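Local coordinates for protein 432aa long hypothetical deoxyribodipyrimidine photolyase (Sulfolobus tokodaii, PDB 2E0I) that binds two FAD molecules and probably uses light to repair cyclobutane pyrimidine dimers in DNA, as DNA photolyases do, at residues Arg215-Leu220 with Thr304-Gly309; Asn20-Leu23 with Arg28-Pro31; Glu278-Ala283 with Pro410-Leu415. All blocks are in the same frame, centred on the assembly; numbering follows the deposited sequence.

How the interactions relate
From the N terminus, interaction 2 comes first. It closes a short loop between helix 17-25 and strand 28-35, within the first beta-alpha-beta unit of the parallel sheet. Interaction 1 opens later in the chain and brings Arg215-Leu220 to Thr304-Gly309 at one FAD, across 83 residues that hold helices and no strand. Interaction 3 starts inside that span, at helix 278-286, and ends at Pro410-Leu415, so interactions 1 and 3 cross. Neither touches the other, their centres being about 26 Å apart. Interactions 2 and 3 lie on opposite sides of the chain's centre, about 53 Å between centres. They join parts of the sheet region and the helical region respectively.

Interaction 1: residues Arg215-Leu220 with Thr304-Gly309; sequences RLSPHL and TGYING. With FAD (flavin-adenine dinucleotide), chain E.
Arg215 lays the start of its side chain over one face of the Tyr306 ring. Its CG is 4.0 Å from the ring centroid, a CH-pi contact, and is shifted toward the rim, where CZ of Tyr306 is nearest. The two side chains cross at about a right angle. The guanidinium plane is turned 75° from the ring and does not stack on it. Ser217 OG comes to the ring edge, but its hydrogen bond goes to Asp340. CG of Tyr306 is anti to the backbone N (chi1 171°), which sends the ring toward the other segment and its OH to the FAD phosphate. There Tyr306 OH donates to FAD O2P at 2.9 Å. Arg215 N donates to the same FAD O2P at 2.7 Å, so one oxygen takes a bond from each segment. The other non-bridging oxygen, FAD O1P, accepts from Leu216 N at 2.9 Å and from Ser217 N at 3.2 Å. A phenylalanine at Tyr306 would probably keep the face for Arg215 CG but leave O2P without its hydroxyl donor. Backbone amides of Arg215, Leu216 and Ser217 and one tyrosine hydroxyl thus hold a phosphate of FAD, part of the flavin pocket in this photolyase's helical FAD-binding domain.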
loop_
_atom_site.group_PDB
_atom_site.type_symbol
_atom_site.label_atom_id
_atom_site.label_comp_id
_atom_site.label_asym_id
_atom_site.label_seq_id
_atom_site.Cartn_x
_atom_site.Cartn_y
_atom_site.Cartn_z
ATOM N N ARG A 215 -4.468 7.717 -8.626
ATOM C CA ARG A 215 -3.464 7.944 -7.595
ATOM C C ARG A 215 -4.126 7.991 -6.219
ATOM O O ARG A 215 -3.786 8.831 -5.382
ATOM C CB ARG A 215 -2.728 9.255 -7.859
ATOM C CG ARG A 215 -1.541 9.112 -8.773
ATOM C CD ARG A 215 -0.860 10.445 -8.959
ATOM N NE ARG A 215 -1.583 11.241 -9.943
ATOM C CZ ARG A 215 -1.874 12.530 -9.798
ATOM N NH1 ARG A 215 -1.503 13.176 -8.693
ATOM N NH2 ARG A 215 -2.528 13.167 -10.762
ATOM N N LEU A 216 -5.070 7.083 -5.992
ATOM C CA LEU A 216 -5.789 7.025 -4.729
ATOM C C LEU A 216 -5.251 6.056 -3.682
ATOM O O LEU A 216 -5.599 6.175 -2.506
ATOM C CB LEU A 216 -7.255 6.672 -4.978
ATOM C CG LEU A 216 -8.267 7.759 -5.337
ATOM C CD1 LEU A 216 -9.577 7.090 -5.665
ATOM C CD2 LEU A 216 -8.458 8.732 -4.180
ATOM N N SER A 217 -4.414 5.107 -4.096
ATOM C CA SER A 217 -3.888 4.094 -3.175
ATOM C C SER A 217 -3.413 4.617 -1.814
ATOM O O SER A 217 -3.820 4.111 -0.767
ATOM C CB SER A 217 -2.769 3.312 -3.846
ATOM O OG SER A 217 -1.857 4.212 -4.440
ATOM N N PRO A 218 -2.556 5.648 -1.799
ATOM C CA PRO A 218 -2.128 6.113 -0.477
ATOM C C PRO A 218 -3.296 6.617 0.392
ATOM O O PRO A 218 -3.312 6.434 1.613
ATOM C CB PRO A 218 -1.102 7.192 -0.816
ATOM C CG PRO A 218 -1.599 7.717 -2.110
ATOM C CD PRO A 218 -2.018 6.506 -2.869
ATOM N N HIS A 219 -4.289 7.232 -0.230
ATOM C CA HIS A 219 -5.434 7.731 0.521
ATOM C C HIS A 219 -6.314 6.583 1.047
ATOM O O HIS A 219 -6.885 6.670 2.145
ATOM C CB HIS A 219 -6.242 8.679 -0.361
ATOM C CG HIS A 219 -5.572 9.994 -0.589
ATOM N ND1 HIS A 219 -5.666 11.040 0.304
ATOM C CD2 HIS A 219 -4.747 10.418 -1.576
ATOM C CE1 HIS A 219 -4.930 12.051 -0.122
ATOM N NE2 HIS A 219 -4.361 11.698 -1.262
ATOM N N LEU A 220 -6.419 5.507 0.266
ATOM C CA LEU A 220 -7.204 4.344 0.676
ATOM C C LEU A 220 -6.440 3.590 1.773
ATOM O O LEU A 220 -6.997 3.254 2.817
ATOM C CB LEU A 220 -7.455 3.419 -0.523
ATOM C CG LEU A 220 -8.329 3.987 -1.649
ATOM C CD1 LEU A 220 -8.265 3.072 -2.844
ATOM C CD2 LEU A 220 -9.768 4.172 -1.173
ATOM N N THR A 304 9.710 9.613 -6.451
ATOM C CA THR A 304 8.327 9.962 -6.208
ATOM C C THR A 304 7.594 9.063 -5.202
ATOM O O THR A 304 6.656 9.505 -4.530
ATOM C CB THR A 304 7.577 9.971 -7.538
ATOM O OG1 THR A 304 6.323 10.616 -7.358
ATOM C CG2 THR A 304 7.319 8.568 -8.013
ATOM N N GLY A 305 8.024 7.807 -5.101
ATOM C CA GLY A 305 7.382 6.865 -4.199
ATOM C C GLY A 305 6.097 6.306 -4.790
ATOM O O GLY A 305 5.269 5.724 -4.087
ATOM N N TYR A 306 5.940 6.476 -6.099
ATOM C CA TYR A 306 4.755 6.012 -6.803
ATOM C C TYR A 306 5.054 5.636 -8.262
ATOM O O TYR A 306 5.971 6.166 -8.870
ATOM C CB TYR A 306 3.679 7.115 -6.773
ATOM C CG TYR A 306 2.482 6.820 -7.648
ATOM C CD1 TYR A 306 1.362 6.151 -7.143
ATOM C CD2 TYR A 306 2.509 7.116 -9.013
ATOM C CE1 TYR A 306 0.302 5.778 -7.978
ATOM C CE2 TYR A 306 1.461 6.744 -9.857
ATOM C CZ TYR A 306 0.366 6.073 -9.337
ATOM O OH TYR A 306 -0.637 5.668 -10.193
ATOM N N ILE A 307 4.272 4.700 -8.795
ATOM C CA ILE A 307 4.338 4.258 -10.188
ATOM C C ILE A 307 3.032 3.528 -10.434
ATOM O O ILE A 307 2.537 2.844 -9.545
ATOM C CB ILE A 307 5.516 3.297 -10.491
ATOM C CG1 ILE A 307 5.652 2.243 -9.404
ATOM C CG2 ILE A 307 6.789 4.085 -10.667
ATOM C CD1 ILE A 307 6.727 1.209 -9.691
ATOM N N ASN A 308 2.455 3.672 -11.622
ATOM C CA ASN A 308 1.181 3.004 -11.891
ATOM C C ASN A 308 1.312 1.477 -11.940
ATOM O O ASN A 308 2.411 0.933 -12.049
ATOM C CB ASN A 308 0.539 3.548 -13.178
ATOM C CG ASN A 308 1.096 2.917 -14.451
ATOM O OD1 ASN A 308 2.116 2.217 -14.454
ATOM N ND2 ASN A 308 0.412 3.178 -15.553
ATOM N N GLY A 309 0.176 0.793 -11.853
ATOM C CA GLY A 309 0.176 -0.660 -11.841
ATOM C C GLY A 309 0.866 -1.346 -12.995
ATOM O O GLY A 309 1.393 -2.440 -12.847
HETATM P PA FAD E . -5.320 3.216 -10.444
HETATM O O1A FAD E . -5.748 4.615 -10.674
HETATM O O2A FAD E . -5.434 2.119 -11.430
HETATM O O5B FAD E . -6.574 2.835 -9.509
HETATM C C5B FAD E . -7.033 1.488 -9.375
HETATM C C4B FAD E . -7.346 1.188 -7.908
HETATM O O4B FAD E . -7.795 -0.167 -7.733
HETATM C C3B FAD E . -6.076 1.349 -7.070
HETATM O O3B FAD E . -6.060 2.665 -6.511
HETATM C C2B FAD E . -6.349 0.349 -5.948
HETATM O O2B FAD E . -7.323 0.885 -5.050
HETATM C C1B FAD E . -6.952 -0.801 -6.754
HETATM N N9A FAD E . -5.911 -1.597 -7.448
HETATM C C8A FAD E . -5.515 -1.470 -8.713
HETATM N N7A FAD E . -4.630 -2.421 -9.002
HETATM C C5A FAD E . -4.456 -3.161 -7.911
HETATM C C6A FAD E . -3.678 -4.269 -7.590
HETATM N N6A FAD E . -2.893 -4.837 -8.500
HETATM N N1A FAD E . -3.736 -4.768 -6.347
HETATM C C2A FAD E . -4.516 -4.234 -5.422
HETATM N N3A FAD E . -5.273 -3.185 -5.693
HETATM C C4A FAD E . -5.266 -2.631 -6.915
HETATM N N1 FAD E . -1.003 -1.072 -4.125
HETATM C C2 FAD E . -0.972 -0.528 -2.834
HETATM O O2 FAD E . -1.873 0.211 -2.444
HETATM N N3 FAD E . 0.120 -0.781 -1.995
HETATM C C4 FAD E . 1.178 -1.571 -2.461
HETATM O O4 FAD E . 2.111 -1.841 -1.706
HETATM C C4X FAD E . 1.150 -2.094 -3.750
HETATM N N5 FAD E . 2.254 -2.808 -4.229
HETATM C C5X FAD E . 2.233 -3.359 -5.517
HETATM C C6 FAD E . 3.336 -4.079 -5.964
HETATM C C7 FAD E . 3.315 -4.661 -7.227
HETATM C C7M FAD E . 4.530 -5.473 -7.682
HETATM C C8 FAD E . 2.192 -4.516 -8.041
HETATM C C8M FAD E . 2.128 -5.169 -9.423
HETATM C C9 FAD E . 1.095 -3.793 -7.584
HETATM C C9A FAD E . 1.101 -3.213 -6.317
HETATM N N10 FAD E . -0.011 -2.498 -5.835
HETATM C C10 FAD E . 0.062 -1.856 -4.588
HETATM C "C1'" FAD E . -1.243 -2.385 -6.656
HETATM C "C2'" FAD E . -1.368 -1.194 -7.610
HETATM O "O2'" FAD E . -0.225 -1.116 -8.466
HETATM C "C3'" FAD E . -1.565 0.132 -6.872
HETATM O "O3'" FAD E . -2.681 0.018 -5.985
HETATM C "C4'" FAD E . -1.839 1.277 -7.850
HETATM O "O4'" FAD E . -0.767 1.392 -8.789
HETATM C "C5'" FAD E . -2.004 2.605 -7.108
HETATM O "O5'" FAD E . -2.160 3.694 -8.025
HETATM P P FAD E . -3.615 4.247 -8.439
HETATM O O1P FAD E . -4.385 4.480 -7.196
HETATM O O2P FAD E . -3.402 5.389 -9.355
HETATM O O3P FAD E . -4.270 3.008 -9.237
#

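Interaction 2: residues Asn20-Leu23 with Arg28-Pro31; sequences NYAL and RVIP
Val29 CG2 is the point where the strand meets the helix. Val29 CG2 lies 3.5 Å from Ala22 O and 4.2 Å from Ala22 CB. Val29 CG2 is 4.1 Å from Leu23 CD2. One methyl therefore touches a peptide oxygen, a short alanine side chain and a leucine branch. The side chains of Leu23 and Val29 cross at about a right angle. CB of Leu23 does not point at the strand, yet its CD2 branch comes nearer. Val29 has CG1 anti to the backbone N (chi1 170°), which puts CG2 beside that N and on the helix. Arg28 and Ile30, next to Val29 in the strand, make backbone hydrogen bonds to strand 2-7, and the Val29 side chain also touches Cys3 and Phe5 there. Asn20 ties the helix to the chain near Glu156 and Met158 through its amide. Strand 2-7, helix 17-25 and strand 28-35 form a beta-alpha-beta unit, with helix end and second-strand start packed on either side of their turn. The three touching residues are buried, and their side chains meet by apolar contact alone. The attraction is thus by van der Waals and hydrophobic forces, and depends on shape, not on polar pairing.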
loop_
_atom_site.group_PDB
_atom_site.type_symbol
_atom_site.label_atom_id
_atom_site.label_comp_id
_atom_site.label_asym_id
_atom_site.label_seq_id
_atom_site.Cartn_x
_atom_site.Cartn_y
_atom_site.Cartn_z
ATOM N N ASN A 20 -17.472 5.767 14.752
ATOM C CA ASN A 20 -18.915 5.985 14.830
ATOM C C ASN A 20 -19.486 5.326 16.071
ATOM O O ASN A 20 -20.168 5.981 16.854
ATOM C CB ASN A 20 -19.627 5.428 13.606
ATOM C CG ASN A 20 -19.560 6.356 12.428
ATOM O OD1 ASN A 20 -19.383 7.568 12.579
ATOM N ND2 ASN A 20 -19.727 5.800 11.240
ATOM N N TYR A 21 -19.210 4.038 16.257
ATOM C CA TYR A 21 -19.723 3.345 17.427
ATOM C C TYR A 21 -19.241 4.026 18.689
ATOM O O TYR A 21 -19.999 4.196 19.639
ATOM C CB TYR A 21 -19.280 1.887 17.440
ATOM C CG TYR A 21 -20.084 1.000 16.531
ATOM C CD1 TYR A 21 -19.570 0.572 15.312
ATOM C CD2 TYR A 21 -21.362 0.582 16.893
ATOM C CE1 TYR A 21 -20.308 -0.259 14.473
ATOM C CE2 TYR A 21 -22.111 -0.244 16.063
ATOM C CZ TYR A 21 -21.578 -0.662 14.857
ATOM O OH TYR A 21 -22.307 -1.493 14.040
ATOM N N ALA A 22 -17.979 4.431 18.698
ATOM C CA ALA A 22 -17.429 5.097 19.865
ATOM C C ALA A 22 -18.222 6.355 20.200
ATOM O O ALA A 22 -18.594 6.581 21.348
ATOM C CB ALA A 22 -15.974 5.455 19.623
ATOM N N LEU A 23 -18.483 7.169 19.185
ATOM C CA LEU A 23 -19.210 8.420 19.373
ATOM C C LEU A 23 -20.650 8.252 19.848
ATOM O O LEU A 23 -21.165 9.069 20.614
ATOM C CB LEU A 23 -19.185 9.231 18.072
ATOM C CG LEU A 23 -17.839 9.887 17.751
ATOM C CD1 LEU A 23 -17.837 10.396 16.316
ATOM C CD2 LEU A 23 -17.569 11.017 18.744
ATOM N N ARG A 28 -18.074 10.939 26.073
ATOM C CA ARG A 28 -16.942 11.684 25.545
ATOM C C ARG A 28 -15.977 10.690 24.882
ATOM O O ARG A 28 -15.840 9.544 25.317
ATOM C CB ARG A 28 -16.243 12.447 26.679
ATOM C CG ARG A 28 -17.207 13.022 27.706
ATOM C CD ARG A 28 -16.508 13.792 28.825
ATOM N NE ARG A 28 -16.082 15.137 28.412
ATOM C CZ ARG A 28 -15.529 16.045 29.226
ATOM N NH1 ARG A 28 -15.328 15.765 30.515
ATOM N NH2 ARG A 28 -15.171 17.240 28.754
ATOM N N VAL A 29 -15.331 11.125 23.811
ATOM C CA VAL A 29 -14.387 10.277 23.117
ATOM C C VAL A 29 -13.074 11.019 22.906
ATOM O O VAL A 29 -13.039 12.107 22.324
ATOM C CB VAL A 29 -14.933 9.833 21.748
ATOM C CG1 VAL A 29 -13.840 9.148 20.950
ATOM C CG2 VAL A 29 -16.102 8.902 21.939
ATOM N N ILE A 30 -11.989 10.432 23.386
ATOM C CA ILE A 30 -10.685 11.048 23.220
ATOM C C ILE A 30 -9.988 10.444 22.000
ATOM O O ILE A 30 -9.663 9.256 21.983
ATOM C CB ILE A 30 -9.812 10.837 24.468
ATOM C CG1 ILE A 30 -10.509 11.440 25.688
ATOM C CG2 ILE A 30 -8.460 11.490 24.266
ATOM C CD1 ILE A 30 -9.731 11.309 26.965
ATOM N N PRO A 31 -9.765 11.258 20.954
ATOM C CA PRO A 31 -9.103 10.783 19.733
ATOM C C PRO A 31 -7.606 10.615 19.969
ATOM O O PRO A 31 -6.901 11.566 20.296
ATOM C CB PRO A 31 -9.438 11.870 18.717
ATOM C CG PRO A 31 -9.470 13.112 19.569
ATOM C CD PRO A 31 -10.178 12.670 20.827
#

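Interaction 3: residues Glu278-Ala283 with Pro410-Leu415; sequences ESYFEA and PIVNWL
Tyr280 and Ile411 hold the closer-packed part of this contact together with Val412. Ile411 CD1 lies 3.9 Å from Tyr280 CD1 and approaches the ring obliquely. Ile411 CD1 also reaches back to the helix at Ala283 CB, 4.2 Å away, and so sits between residues one turn apart. The side chains of Tyr280 and Ile411 slide past each other in opposite directions. Val412 meets the far end of the ring. Val412 CG1 is 3.6 Å from Tyr280 OH and 3.7 Å from Tyr280 CZ, again at an oblique approach. CG of Tyr280 is anti to the carbonyl carbon (chi1 -64°). This torsion swings the ring away from the helix axis, so that its outer end comes nearer to Val412, although the CB of Tyr280 does not aim there. The contact is small, 162 Å² over both segments, and apolar in kind. All four touching residues remain partly exposed. On the looser, outer side, Glu278, Ser279 and Glu282 of the helix are exposed, and Glu282 turns to a salt bridge with Lys285. The Tyr280 side chain also touches Arg417 of helix 414-427. Val412 packs on Val322 of helix 309-322, and its backbone O is hydrogen-bonded to Tyr291 OH. The contact thus sets helix 278-286 against the loop leading into the C-terminal helix 414-427, with helix 309-322 alongside Val412.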
loop_
_atom_site.group_PDB
_atom_site.type_symbol
_atom_site.label_atom_id
_atom_site.label_comp_id
_atom_site.label_asym_id
_atom_site.label_seq_id
_atom_site.Cartn_x
_atom_site.Cartn_y
_atom_site.Cartn_z
ATOM N N GLU A 278 23.551 -10.068 -6.171
ATOM C CA GLU A 278 23.536 -8.739 -5.552
ATOM C C GLU A 278 23.896 -7.589 -6.489
ATOM O O GLU A 278 23.548 -6.438 -6.251
ATOM C CB GLU A 278 24.471 -8.733 -4.344
ATOM C CG GLU A 278 23.772 -8.420 -3.027
ATOM C CD GLU A 278 24.385 -9.167 -1.844
ATOM O OE1 GLU A 278 24.195 -10.406 -1.757
ATOM O OE2 GLU A 278 25.057 -8.516 -1.007
ATOM N N SER A 279 24.589 -7.915 -7.565
ATOM C CA SER A 279 24.989 -6.922 -8.542
ATOM C C SER A 279 23.805 -6.482 -9.410
ATOM O O SER A 279 23.583 -5.289 -9.615
ATOM C CB SER A 279 26.090 -7.501 -9.419
ATOM O OG SER A 279 26.515 -6.550 -10.369
ATOM N N TYR A 280 23.055 -7.446 -9.937
ATOM C CA TYR A 280 21.891 -7.126 -10.757
ATOM C C TYR A 280 20.867 -6.364 -9.918
ATOM O O TYR A 280 20.312 -5.363 -10.355
ATOM C CB TYR A 280 21.222 -8.395 -11.293
ATOM C CG TYR A 280 22.045 -9.233 -12.242
ATOM C CD1 TYR A 280 22.997 -8.657 -13.081
ATOM C CD2 TYR A 280 21.822 -10.605 -12.345
ATOM C CE1 TYR A 280 23.705 -9.430 -14.005
ATOM C CE2 TYR A 280 22.521 -11.384 -13.265
ATOM C CZ TYR A 280 23.460 -10.793 -14.093
ATOM O OH TYR A 280 24.138 -11.559 -15.022
ATOM N N PHE A 281 20.619 -6.863 -8.712
ATOM C CA PHE A 281 19.671 -6.252 -7.793
ATOM C C PHE A 281 19.971 -4.778 -7.552
ATOM O O PHE A 281 19.064 -3.950 -7.463
ATOM C CB PHE A 281 19.694 -6.990 -6.454
ATOM C CG PHE A 281 18.722 -6.443 -5.447
ATOM C CD1 PHE A 281 17.375 -6.321 -5.757
ATOM C CD2 PHE A 281 19.151 -6.048 -4.195
ATOM C CE1 PHE A 281 16.473 -5.807 -4.831
ATOM C CE2 PHE A 281 18.255 -5.537 -3.267
ATOM C CZ PHE A 281 16.918 -5.415 -3.588
ATOM N N GLU A 282 21.253 -4.456 -7.433
ATOM C CA GLU A 282 21.669 -3.087 -7.191
ATOM C C GLU A 282 21.368 -2.237 -8.417
ATOM O O GLU A 282 20.983 -1.071 -8.298
ATOM C CB GLU A 282 23.156 -3.051 -6.875
ATOM C CG GLU A 282 23.605 -1.764 -6.217
ATOM C CD GLU A 282 23.487 -1.796 -4.696
ATOM O OE1 GLU A 282 22.410 -2.186 -4.185
ATOM O OE2 GLU A 282 24.477 -1.422 -4.013
ATOM N N ALA A 283 21.538 -2.835 -9.595
ATOM C CA ALA A 283 21.278 -2.159 -10.860
ATOM C C ALA A 283 19.781 -1.892 -11.007
ATOM O O ALA A 283 19.368 -0.847 -11.513
ATOM C CB ALA A 283 21.764 -3.011 -12.003
ATOM N N PRO A 410 21.724 -3.144 -22.142
ATOM C CA PRO A 410 21.096 -4.245 -21.408
ATOM C C PRO A 410 22.075 -5.075 -20.583
ATOM O O PRO A 410 23.060 -5.575 -21.107
ATOM C CB PRO A 410 20.396 -5.049 -22.514
ATOM C CG PRO A 410 20.946 -4.478 -23.819
ATOM C CD PRO A 410 21.171 -3.044 -23.499
ATOM N N ILE A 411 21.811 -5.204 -19.284
ATOM C CA ILE A 411 22.689 -5.972 -18.402
ATOM C C ILE A 411 22.480 -7.478 -18.500
ATOM O O ILE A 411 23.144 -8.233 -17.803
ATOM C CB ILE A 411 22.525 -5.563 -16.917
ATOM C CG1 ILE A 411 21.101 -5.872 -16.441
ATOM C CG2 ILE A 411 22.857 -4.089 -16.749
ATOM C CD1 ILE A 411 20.938 -5.857 -14.934
ATOM N N VAL A 412 21.556 -7.902 -19.360
ATOM C CA VAL A 412 21.255 -9.320 -19.584
ATOM C C VAL A 412 20.273 -9.421 -20.743
ATOM O O VAL A 412 19.630 -8.436 -21.094
ATOM C CB VAL A 412 20.566 -9.994 -18.361
ATOM C CG1 VAL A 412 21.561 -10.303 -17.265
ATOM C CG2 VAL A 412 19.481 -9.096 -17.831
ATOM N N ASN A 413 20.172 -10.604 -21.347
ATOM C CA ASN A 413 19.212 -10.828 -22.422
ATOM C C ASN A 413 18.008 -11.449 -21.726
ATOM O O ASN A 413 18.081 -12.581 -21.252
ATOM C CB ASN A 413 19.740 -11.819 -23.462
ATOM C CG ASN A 413 18.633 -12.312 -24.421
ATOM O OD1 ASN A 413 18.719 -13.410 -24.990
ATOM N ND2 ASN A 413 17.592 -11.492 -24.601
ATOM N N TRP A 414 16.900 -10.723 -21.671
ATOM C CA TRP A 414 15.718 -11.226 -20.991
ATOM C C TRP A 414 15.226 -12.585 -21.492
ATOM O O TRP A 414 14.881 -13.451 -20.695
ATOM C CB TRP A 414 14.583 -10.206 -21.084
ATOM C CG TRP A 414 13.940 -10.168 -22.424
ATOM C CD1 TRP A 414 14.414 -9.554 -23.547
ATOM C CD2 TRP A 414 12.730 -10.831 -22.806
ATOM N NE1 TRP A 414 13.574 -9.796 -24.606
ATOM C CE2 TRP A 414 12.532 -10.578 -24.179
ATOM C CE3 TRP A 414 11.796 -11.617 -22.120
ATOM C CZ2 TRP A 414 11.436 -11.083 -24.884
ATOM C CZ3 TRP A 414 10.708 -12.117 -22.817
ATOM C CH2 TRP A 414 10.537 -11.848 -24.188
ATOM N N LEU A 415 15.205 -12.784 -22.804
ATOM C CA LEU A 415 14.711 -14.034 -23.361
ATOM C C LEU A 415 15.415 -15.280 -22.826
ATOM O O LEU A 415 14.754 -16.215 -22.380
ATOM C CB LEU A 415 14.783 -13.991 -24.890
ATOM C CG LEU A 415 13.821 -14.915 -25.652
ATOM C CD1 LEU A 415 14.274 -16.348 -25.527
ATOM C CD2 LEU A 415 12.404 -14.755 -25.119
#